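Local coordinates for putative uncharacterized protein (Pyrococcus furiosus, PDB 3UFC) that binds CRISPR RNA as a Cas6 paralogue with a ferredoxin-like domain, probably as part of CRISPR antiviral defence and possibly as a hydrolase on ester bonds, at residues A[189-194]-A[204-209]; A[128-133]-A[235-240]; A[134-139]-A[149-154]. All blocks are in the same frame, centred on the assembly; numbering follows the deposited sequence.

Contact 1: residues A[189-194]-A[204-209]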
loop_
_atom_site.group_PDB
_atom_site.type_symbol
_atom_site.label_atom_id
_atom_site.label_comp_id
_atom_site.label_asym_id
_atom_site.label_seq_id
_atom_site.Cartn_x
_atom_site.Cartn_y
_atom_site.Cartn_z
ATOM N N LYS A 189 14.819 9.210 -5.464
ATOM C CA LYS A 189 15.411 8.531 -4.311
ATOM C C LYS A 189 15.004 7.060 -4.370
ATOM O O LYS A 189 13.919 6.736 -4.851
ATOM C CB LYS A 189 14.910 9.142 -2.998
ATOM C CG LYS A 189 15.230 10.620 -2.811
ATOM C CD LYS A 189 14.656 11.132 -1.493
ATOM C CE LYS A 189 14.858 12.632 -1.329
ATOM N NZ LYS A 189 16.299 13.010 -1.321
ATOM N N PHE A 190 15.860 6.173 -3.873
ATOM C CA PHE A 190 15.560 4.748 -3.913
ATOM C C PHE A 190 16.274 3.894 -2.871
ATOM O O PHE A 190 17.443 4.118 -2.558
ATOM C CB PHE A 190 15.895 4.194 -5.302
ATOM C CG PHE A 190 15.949 2.690 -5.362
ATOM C CD1 PHE A 190 14.782 1.938 -5.392
ATOM C CD2 PHE A 190 17.172 2.027 -5.354
ATOM C CE1 PHE A 190 14.831 0.548 -5.412
ATOM C CE2 PHE A 190 17.235 0.639 -5.373
ATOM C CZ PHE A 190 16.061 -0.106 -5.401
ATOM N N LYS A 191 15.553 2.908 -2.347
ATOM C CA LYS A 191 16.100 1.954 -1.389
ATOM C C LYS A 191 15.251 0.688 -1.487
ATOM O O LYS A 191 14.021 0.741 -1.376
ATOM C CB LYS A 191 16.079 2.511 0.038
ATOM C CG LYS A 191 14.701 2.692 0.635
ATOM C CD LYS A 191 14.578 1.956 1.963
ATOM C CE LYS A 191 15.477 2.549 3.039
ATOM N NZ LYS A 191 16.922 2.411 2.724
ATOM N N PRO A 192 15.899 -0.468 -1.721
ATOM C CA PRO A 192 15.201 -1.749 -1.840
ATOM C C PRO A 192 14.672 -2.234 -0.502
ATOM O O PRO A 192 15.186 -1.858 0.551
ATOM C CB PRO A 192 16.279 -2.673 -2.393
ATOM C CG PRO A 192 17.505 -2.159 -1.708
ATOM C CD PRO A 192 17.353 -0.657 -1.871
ATOM N N THR A 193 13.643 -3.072 -0.548
ATOM C CA THR A 193 13.066 -3.606 0.672
ATOM C C THR A 193 12.671 -5.057 0.452
ATOM O O THR A 193 12.453 -5.490 -0.680
ATOM C CB THR A 193 11.822 -2.806 1.101
ATOM O OG1 THR A 193 11.460 -3.177 2.437
ATOM C CG2 THR A 193 10.654 -3.096 0.171
ATOM N N ARG A 194 12.582 -5.806 1.543
ATOM C CA ARG A 194 12.216 -7.210 1.481
ATOM C C ARG A 194 11.286 -7.496 2.650
ATOM O O ARG A 194 11.627 -7.235 3.798
ATOM C CB ARG A 194 13.473 -8.082 1.584
ATOM C CG ARG A 194 13.207 -9.563 1.397
ATOM C CD ARG A 194 14.482 -10.381 1.514
ATOM N NE ARG A 194 15.040 -10.352 2.863
ATOM C CZ ARG A 194 16.052 -11.116 3.266
ATOM N NH1 ARG A 194 16.615 -11.970 2.421
ATOM N NH2 ARG A 194 16.499 -11.032 4.514
ATOM N N GLY A 204 10.346 -5.016 -2.942
ATOM C CA GLY A 204 9.829 -3.822 -3.581
ATOM C C GLY A 204 10.751 -2.633 -3.406
ATOM O O GLY A 204 11.879 -2.760 -2.914
ATOM N N SER A 205 10.261 -1.463 -3.787
ATOM C CA SER A 205 11.059 -0.261 -3.702
ATOM C C SER A 205 10.410 0.868 -2.914
ATOM O O SER A 205 9.258 1.231 -3.160
ATOM C CB SER A 205 11.359 0.253 -5.113
ATOM O OG SER A 205 11.901 -0.768 -5.936
ATOM N N LEU A 206 11.145 1.400 -1.944
ATOM C CA LEU A 206 10.673 2.559 -1.207
ATOM C C LEU A 206 11.282 3.600 -2.138
ATOM O O LEU A 206 12.468 3.524 -2.458
ATOM C CB LEU A 206 11.296 2.613 0.191
ATOM C CG LEU A 206 10.609 1.678 1.196
ATOM C CD1 LEU A 206 11.330 1.708 2.542
ATOM C CD2 LEU A 206 9.156 2.111 1.369
ATOM N N MET A 207 10.492 4.550 -2.612
ATOM C CA MET A 207 11.055 5.499 -3.557
ATOM C C MET A 207 10.327 6.819 -3.710
ATOM O O MET A 207 9.157 6.959 -3.358
ATOM C CB MET A 207 11.144 4.822 -4.936
ATOM C CG MET A 207 9.795 4.271 -5.446
ATOM S SD MET A 207 9.858 3.126 -6.893
ATOM C CE MET A 207 9.914 4.279 -8.252
ATOM N N VAL A 208 11.060 7.794 -4.232
ATOM C CA VAL A 208 10.515 9.106 -4.527
ATOM C C VAL A 208 10.771 9.193 -6.025
ATOM O O VAL A 208 11.890 8.948 -6.483
ATOM C CB VAL A 208 11.276 10.238 -3.797
ATOM C CG1 VAL A 208 10.770 11.593 -4.279
ATOM C CG2 VAL A 208 11.079 10.108 -2.293
ATOM N N PHE A 209 9.736 9.496 -6.793
ATOM C CA PHE A 209 9.898 9.581 -8.234
ATOM C C PHE A 209 8.983 10.618 -8.833
ATOM O O PHE A 209 7.913 10.902 -8.297
ATOM C CB PHE A 209 9.615 8.226 -8.901
ATOM C CG PHE A 209 8.207 7.714 -8.691
ATOM C CD1 PHE A 209 7.829 7.140 -7.477
ATOM C CD2 PHE A 209 7.267 7.787 -9.715
ATOM C CE1 PHE A 209 6.535 6.645 -7.290
ATOM C CE2 PHE A 209 5.974 7.294 -9.537
ATOM C CZ PHE A 209 5.611 6.720 -8.316
#
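Strands 189-194 and 204-209 run antiparallel, their axes 4.7 Å apart and 177° from one another, as the two arms of the hairpin formed by strands 183-197 and 200-213. Lys189-Val208, Lys191-Leu206 and Thr193-Gly204 are hydrogen-bonded pairs, each closed by two N-H...O bonds; Phe190-Met207 and Pro192-Ser205 are the non-hydrogen-bonded pairs between them. Leu206 N reaches Lys191 O at 3.0 Å, nearly along the C=O axis. On the face carrying the lysines, the Lys191 chain leaves its backbone with CG in the crowded position between N and carbonyl carbon (chi1 68°) and runs beside Leu206. Their fit is tight, Lys191 CD lying 3.3 Å from Leu206 CD1. Lys189 likewise lies along Val208, CD to CG2 at 3.8 Å, before the chain turns off at chi4 and carries NZ clear of Val208. Thr193 CG2, on the same face, sits 3.3 Å from Gly204 O. On the other face the Phe190 ring, CG anti to the backbone N (chi1 166°), turns its edge to Ser205: CE1 comes 3.3 Å from OG, while Pro192 N sits over one ring face. Pro153 also packs on Phe190. The backbone bonds carry the pairing, and the lysines touch strand 204-209 through their methylenes.

Contact 2: residues A[128-133]-A[235-240]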
loop_
_atom_site.group_PDB
_atom_site.type_symbol
_atom_site.label_atom_id
_atom_site.label_comp_id
_atom_site.label_asym_id
_atom_site.label_seq_id
_atom_site.Cartn_x
_atom_site.Cartn_y
_atom_site.Cartn_z
ATOM N N PHE A 128 5.880 11.709 -6.484
ATOM C CA PHE A 128 5.277 10.769 -5.541
ATOM C C PHE A 128 6.318 10.203 -4.582
ATOM O O PHE A 128 7.480 10.013 -4.948
ATOM C CB PHE A 128 4.616 9.596 -6.287
ATOM C CG PHE A 128 3.374 9.965 -7.061
ATOM C CD1 PHE A 128 3.334 9.813 -8.447
ATOM C CD2 PHE A 128 2.230 10.422 -6.404
ATOM C CE1 PHE A 128 2.175 10.106 -9.168
ATOM C CE2 PHE A 128 1.063 10.718 -7.112
ATOM C CZ PHE A 128 1.031 10.560 -8.498
ATOM N N SER A 129 5.893 9.929 -3.354
ATOM C CA SER A 129 6.776 9.343 -2.357
ATOM C C SER A 129 6.019 8.171 -1.737
ATOM O O SER A 129 4.857 8.308 -1.352
ATOM C CB SER A 129 7.147 10.370 -1.281
ATOM O OG SER A 129 8.108 9.821 -0.395
ATOM N N THR A 130 6.682 7.022 -1.636
ATOM C CA THR A 130 6.052 5.818 -1.105
ATOM C C THR A 130 5.751 5.817 0.386
ATOM O O THR A 130 6.562 6.275 1.193
ATOM C CB THR A 130 6.915 4.562 -1.399
ATOM O OG1 THR A 130 8.258 4.781 -0.947
ATOM C CG2 THR A 130 6.935 4.262 -2.888
ATOM N N LEU A 131 4.569 5.304 0.731
ATOM C CA LEU A 131 4.156 5.142 2.121
ATOM C C LEU A 131 4.269 3.630 2.395
ATOM O O LEU A 131 4.303 3.186 3.540
ATOM C CB LEU A 131 2.721 5.640 2.328
ATOM C CG LEU A 131 2.559 7.159 2.159
ATOM C CD1 LEU A 131 1.119 7.557 2.446
ATOM C CD2 LEU A 131 3.517 7.891 3.103
ATOM N N SER A 132 4.295 2.851 1.315
ATOM C CA SER A 132 4.483 1.396 1.364
ATOM C C SER A 132 5.237 1.078 0.063
ATOM O O SER A 132 5.041 1.751 -0.946
ATOM C CB SER A 132 3.150 0.628 1.472
ATOM O OG SER A 132 2.207 0.973 0.475
ATOM N N PRO A 133 6.120 0.062 0.079
ATOM C CA PRO A 133 6.920 -0.328 -1.092
ATOM C C PRO A 133 6.166 -0.648 -2.376
ATOM O O PRO A 133 5.126 -1.293 -2.352
ATOM C CB PRO A 133 7.719 -1.539 -0.591
ATOM C CG PRO A 133 7.749 -1.366 0.899
ATOM C CD PRO A 133 6.350 -0.871 1.196
ATOM N N GLY A 235 2.614 -0.261 -2.468
ATOM C CA GLY A 235 2.434 0.750 -3.496
ATOM C C GLY A 235 1.720 2.042 -3.167
ATOM O O GLY A 235 1.426 2.823 -4.071
ATOM N N MET A 236 1.439 2.289 -1.895
ATOM C CA MET A 236 0.749 3.524 -1.549
ATOM C C MET A 236 1.733 4.677 -1.600
ATOM O O MET A 236 2.868 4.548 -1.152
ATOM C CB MET A 236 0.125 3.438 -0.156
ATOM C CG MET A 236 -0.791 4.625 0.134
ATOM S SD MET A 236 -1.686 4.494 1.689
ATOM C CE MET A 236 -2.629 6.095 1.637
ATOM N N VAL A 237 1.297 5.802 -2.156
ATOM C CA VAL A 237 2.157 6.971 -2.252
ATOM C C VAL A 237 1.444 8.235 -1.789
ATOM O O VAL A 237 0.222 8.266 -1.657
ATOM C CB VAL A 237 2.616 7.223 -3.711
ATOM C CG1 VAL A 237 3.475 6.073 -4.211
ATOM C CG2 VAL A 237 1.407 7.402 -4.605
ATOM N N LYS A 238 2.231 9.272 -1.545
ATOM C CA LYS A 238 1.704 10.575 -1.159
ATOM C C LYS A 238 2.325 11.554 -2.148
ATOM O O LYS A 238 3.320 11.231 -2.799
ATOM C CB LYS A 238 2.142 10.952 0.255
ATOM C CG LYS A 238 3.634 11.184 0.399
ATOM C CD LYS A 238 3.965 11.620 1.818
ATOM C CE LYS A 238 5.463 11.734 2.035
ATOM N NZ LYS A 238 5.774 12.108 3.447
ATOM N N ILE A 239 1.740 12.738 -2.265
ATOM C CA ILE A 239 2.269 13.757 -3.161
ATOM C C ILE A 239 3.156 14.716 -2.375
ATOM O O ILE A 239 2.854 15.051 -1.232
ATOM C CB ILE A 239 1.128 14.567 -3.817
ATOM C CG1 ILE A 239 0.404 13.697 -4.843
ATOM C CG2 ILE A 239 1.680 15.832 -4.477
ATOM C CD1 ILE A 239 -0.802 14.355 -5.453
ATOM N N ILE A 240 4.266 15.131 -2.974
ATOM C CA ILE A 240 5.156 16.091 -2.334
ATOM C C ILE A 240 5.386 17.240 -3.311
ATOM O O ILE A 240 5.545 17.023 -4.513
ATOM C CB ILE A 240 6.512 15.464 -1.918
ATOM C CG1 ILE A 240 7.171 14.777 -3.102
ATOM C CG2 ILE A 240 6.305 14.470 -0.782
ATOM C CD1 ILE A 240 8.467 14.073 -2.739
#
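The close-packed part of this contact is the turn 131-133 against 235-236, where backbone N-H groups and one serine hydroxyl are bonded across the loops. Met236 O receives a nearly straight bond from Leu131 N, 2.6 Å long with the donor above the carbonyl plane, and a weak one from Ser132 N. Ser132 OG, set between its own N and carbonyl carbon (chi1 53°), accepts the N-H of Met236 at 2.8 Å and also bonds Phe54 O. Gly235 N closes the end on Pro133 O at 2.7 Å. At the other end of the contact, strands 128-130 and 237-239 pair antiparallel, Ser129 and Lys238 exchanging two bonds that lie in the carbonyl planes. On the face of Phe128, Val237 and Ile239, Phe128 crosses Val237 obliquely, CD2 to CG2 at 3.6 Å, and runs beside Ile239, CE2 to CG1 at 3.8 Å. The face of Ser129 and Lys238 is looser and more exposed: the extended Lys238 chain passes Ser129, CE to CB at 4.0 Å, and Leu131 reaches over it from the loop at about a right angle. Strand 237-239 thus joins the C-terminal sheet's edge through backbone bonds and the apolar face of Phe128 and Val237, while Ser132 ties the turn to strand 53-59.

Contact 3: residues A[134-139]-A[149-154]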
loop_
_atom_site.group_PDB
_atom_site.type_symbol
_atom_site.label_atom_id
_atom_site.label_comp_id
_atom_site.label_asym_id
_atom_site.label_seq_id
_atom_site.Cartn_x
_atom_site.Cartn_y
_atom_site.Cartn_z
ATOM N N ILE A 134 6.707 -0.190 -3.500
ATOM C CA ILE A 134 6.101 -0.463 -4.795
ATOM C C ILE A 134 6.654 -1.789 -5.325
ATOM O O ILE A 134 7.872 -1.996 -5.392
ATOM C CB ILE A 134 6.375 0.683 -5.790
ATOM C CG1 ILE A 134 5.474 1.874 -5.442
ATOM C CG2 ILE A 134 6.116 0.224 -7.228
ATOM C CD1 ILE A 134 5.727 3.113 -6.292
ATOM N N VAL A 135 5.741 -2.684 -5.681
ATOM C CA VAL A 135 6.090 -4.005 -6.186
ATOM C C VAL A 135 5.759 -4.125 -7.671
ATOM O O VAL A 135 4.639 -3.847 -8.094
ATOM C CB VAL A 135 5.313 -5.105 -5.423
ATOM C CG1 VAL A 135 5.674 -6.490 -5.975
ATOM C CG2 VAL A 135 5.639 -5.032 -3.927
ATOM N N VAL A 136 6.752 -4.522 -8.459
ATOM C CA VAL A 136 6.578 -4.710 -9.895
ATOM C C VAL A 136 7.314 -5.996 -10.235
ATOM O O VAL A 136 8.523 -6.104 -10.018
ATOM C CB VAL A 136 7.190 -3.551 -10.711
ATOM C CG1 VAL A 136 6.994 -3.815 -12.202
ATOM C CG2 VAL A 136 6.533 -2.218 -10.318
ATOM N N ARG A 137 6.588 -6.969 -10.769
ATOM C CA ARG A 137 7.196 -8.253 -11.081
ATOM C C ARG A 137 7.085 -8.698 -12.530
ATOM O O ARG A 137 6.322 -8.143 -13.321
ATOM C CB ARG A 137 6.585 -9.328 -10.184
ATOM C CG ARG A 137 6.655 -8.993 -8.710
ATOM C CD ARG A 137 5.296 -9.124 -8.055
ATOM N NE ARG A 137 4.911 -10.506 -7.796
ATOM C CZ ARG A 137 5.476 -11.281 -6.875
ATOM N NH1 ARG A 137 6.460 -10.817 -6.122
ATOM N NH2 ARG A 137 5.041 -12.520 -6.691
ATOM N N THR A 138 7.875 -9.712 -12.859
ATOM C CA THR A 138 7.885 -10.302 -14.185
ATOM C C THR A 138 8.085 -11.800 -13.966
ATOM O O THR A 138 8.307 -12.238 -12.838
ATOM C CB THR A 138 9.024 -9.730 -15.055
ATOM O OG1 THR A 138 8.934 -10.277 -16.375
ATOM C CG2 THR A 138 10.377 -10.059 -14.462
ATOM N N VAL A 139 7.997 -12.585 -15.031
ATOM C CA VAL A 139 8.163 -14.028 -14.911
ATOM C C VAL A 139 9.520 -14.504 -15.416
ATOM O O VAL A 139 9.909 -14.207 -16.544
ATOM C CB VAL A 139 7.055 -14.778 -15.688
ATOM C CG1 VAL A 139 7.322 -16.273 -15.669
ATOM C CG2 VAL A 139 5.700 -14.483 -15.070
ATOM N N TRP A 149 9.565 -12.768 -10.406
ATOM C CA TRP A 149 10.806 -12.057 -10.177
ATOM C C TRP A 149 10.493 -10.585 -9.912
ATOM O O TRP A 149 9.926 -9.899 -10.763
ATOM C CB TRP A 149 11.723 -12.202 -11.392
ATOM C CG TRP A 149 13.097 -11.693 -11.144
ATOM C CD1 TRP A 149 13.570 -10.439 -11.403
ATOM C CD2 TRP A 149 14.171 -12.406 -10.519
ATOM N NE1 TRP A 149 14.871 -10.324 -10.974
ATOM C CE2 TRP A 149 15.265 -11.518 -10.426
ATOM C CE3 TRP A 149 14.312 -13.710 -10.024
ATOM C CZ2 TRP A 149 16.487 -11.892 -9.859
ATOM C CZ3 TRP A 149 15.529 -14.082 -9.458
ATOM C CH2 TRP A 149 16.599 -13.174 -9.381
ATOM N N ASP A 150 10.856 -10.118 -8.721
ATOM C CA ASP A 150 10.617 -8.736 -8.316
ATOM C C ASP A 150 11.627 -7.785 -8.940
ATOM O O ASP A 150 12.841 -7.995 -8.855
ATOM C CB ASP A 150 10.656 -8.636 -6.789
ATOM C CG ASP A 150 9.579 -9.477 -6.133
ATOM O OD1 ASP A 150 9.673 -9.758 -4.920
ATOM O OD2 ASP A 150 8.627 -9.859 -6.843
ATOM N N LEU A 151 11.109 -6.734 -9.566
ATOM C CA LEU A 151 11.936 -5.741 -10.237
ATOM C C LEU A 151 12.059 -4.441 -9.448
ATOM O O LEU A 151 11.236 -4.149 -8.580
ATOM C CB LEU A 151 11.350 -5.439 -11.619
ATOM C CG LEU A 151 11.207 -6.646 -12.555
ATOM C CD1 LEU A 151 10.363 -6.264 -13.760
ATOM C CD2 LEU A 151 12.593 -7.132 -12.989
ATOM N N TYR A 152 13.098 -3.673 -9.774
ATOM C CA TYR A 152 13.381 -2.385 -9.146
ATOM C C TYR A 152 13.493 -1.352 -10.265
ATOM O O TYR A 152 13.701 -1.711 -11.423
ATOM C CB TYR A 152 14.700 -2.449 -8.380
ATOM C CG TYR A 152 14.766 -3.568 -7.370
ATOM C CD1 TYR A 152 14.094 -3.477 -6.154
ATOM C CD2 TYR A 152 15.504 -4.723 -7.632
ATOM C CE1 TYR A 152 14.160 -4.504 -5.218
ATOM C CE2 TYR A 152 15.574 -5.760 -6.704
ATOM C CZ TYR A 152 14.903 -5.641 -5.499
ATOM O OH TYR A 152 14.996 -6.643 -4.566
ATOM N N PRO A 153 13.375 -0.054 -9.934
ATOM C CA PRO A 153 13.460 1.015 -10.933
ATOM C C PRO A 153 14.687 0.985 -11.845
ATOM O O PRO A 153 14.636 1.507 -12.958
ATOM C CB PRO A 153 13.398 2.285 -10.086
ATOM C CG PRO A 153 12.553 1.863 -8.924
ATOM C CD PRO A 153 13.135 0.512 -8.594
ATOM N N HIS A 154 15.784 0.384 -11.390
ATOM C CA HIS A 154 16.982 0.330 -12.228
ATOM C C HIS A 154 16.963 -0.825 -13.226
ATOM O O HIS A 154 17.861 -0.944 -14.055
ATOM C CB HIS A 154 18.258 0.259 -11.374
ATOM C CG HIS A 154 18.322 -0.922 -10.457
ATOM N ND1 HIS A 154 17.935 -0.861 -9.136
ATOM C CD2 HIS A 154 18.750 -2.190 -10.666
ATOM C CE1 HIS A 154 18.124 -2.040 -8.569
ATOM N NE2 HIS A 154 18.617 -2.865 -9.476
HETATM O O HOH W 1 9.933 -2.040 -7.220
HETATM O O HOH W 2 9.206 -5.344 -7.034
#
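Three backbone hydrogen bonds link strands 136-139 and 149-151, whose axes pass 4.5 Å apart at 139°, a marked twist from strict antiparallel. Thr138 and Trp149 form a hydrogen-bonded pair: Thr138 N meets Trp149 O in the carbonyl plane, and Trp149 N returns to Thr138 O nearly along its C=O axis. Leu151 N approaches Val136 O almost end-on at 2.7 Å. Beyond this bond the segments part and two waters bridge them. One lies 2.8 Å from both Ile134 O and Leu151 O; the second accepts from Val136 N and also lies 2.8 Å from Leu151 O, so two waters meet at one carbonyl. These strands are the base of the projecting hairpin 136-142 and 145-151, a two-stranded sheet apart from the C-terminal four-stranded one. The charged contact lies on the face of the non-hydrogen-bonded pair Arg137-Asp150. Arg137, curved by its chi2 and chi3 torsions, runs alongside Asp150 so that NH1 forms a salt bridge with OD2, modelled at 2.5 Å, although the position of OD2 is less certain; the planes of guanidinium and carboxylate stand 40° apart. Each group has a second partner: Arg137 NH2 bonds His148 ND1, and Asp150 OD1 bonds Arg203 N. On the face of Val136, Thr138, Trp149 and Leu151, carbons meet: Leu151 CD1 is 3.9 Å from Thr138 CG2 and also near Val136 CG1, and Trp149 CB lies against that threonine methyl at 4.0 Å.

How the contacts relate
Strand 125-130 supplies the first half of contact 2, and the chain turns directly into contact 3, whose hairpin closes a short loop when 149-154 returns beside 134-139. After helix 158-174 the chain reaches contact 1, where a second hairpin, 183-197 with 200-213, closes. Contact 2 is completed only near the C terminus by 235-240, so contacts 1 and 3, in series, are both nested inside its long loop. Contacts 1 and 2 share the C-terminal sheet: Met207 N reaches Thr130 OG1 at 2.8 Å. Contact 3 is tied to contact 1 by Ser205 N on Ile134 O at 2.9 Å, while Ile134 also packs on Gly235.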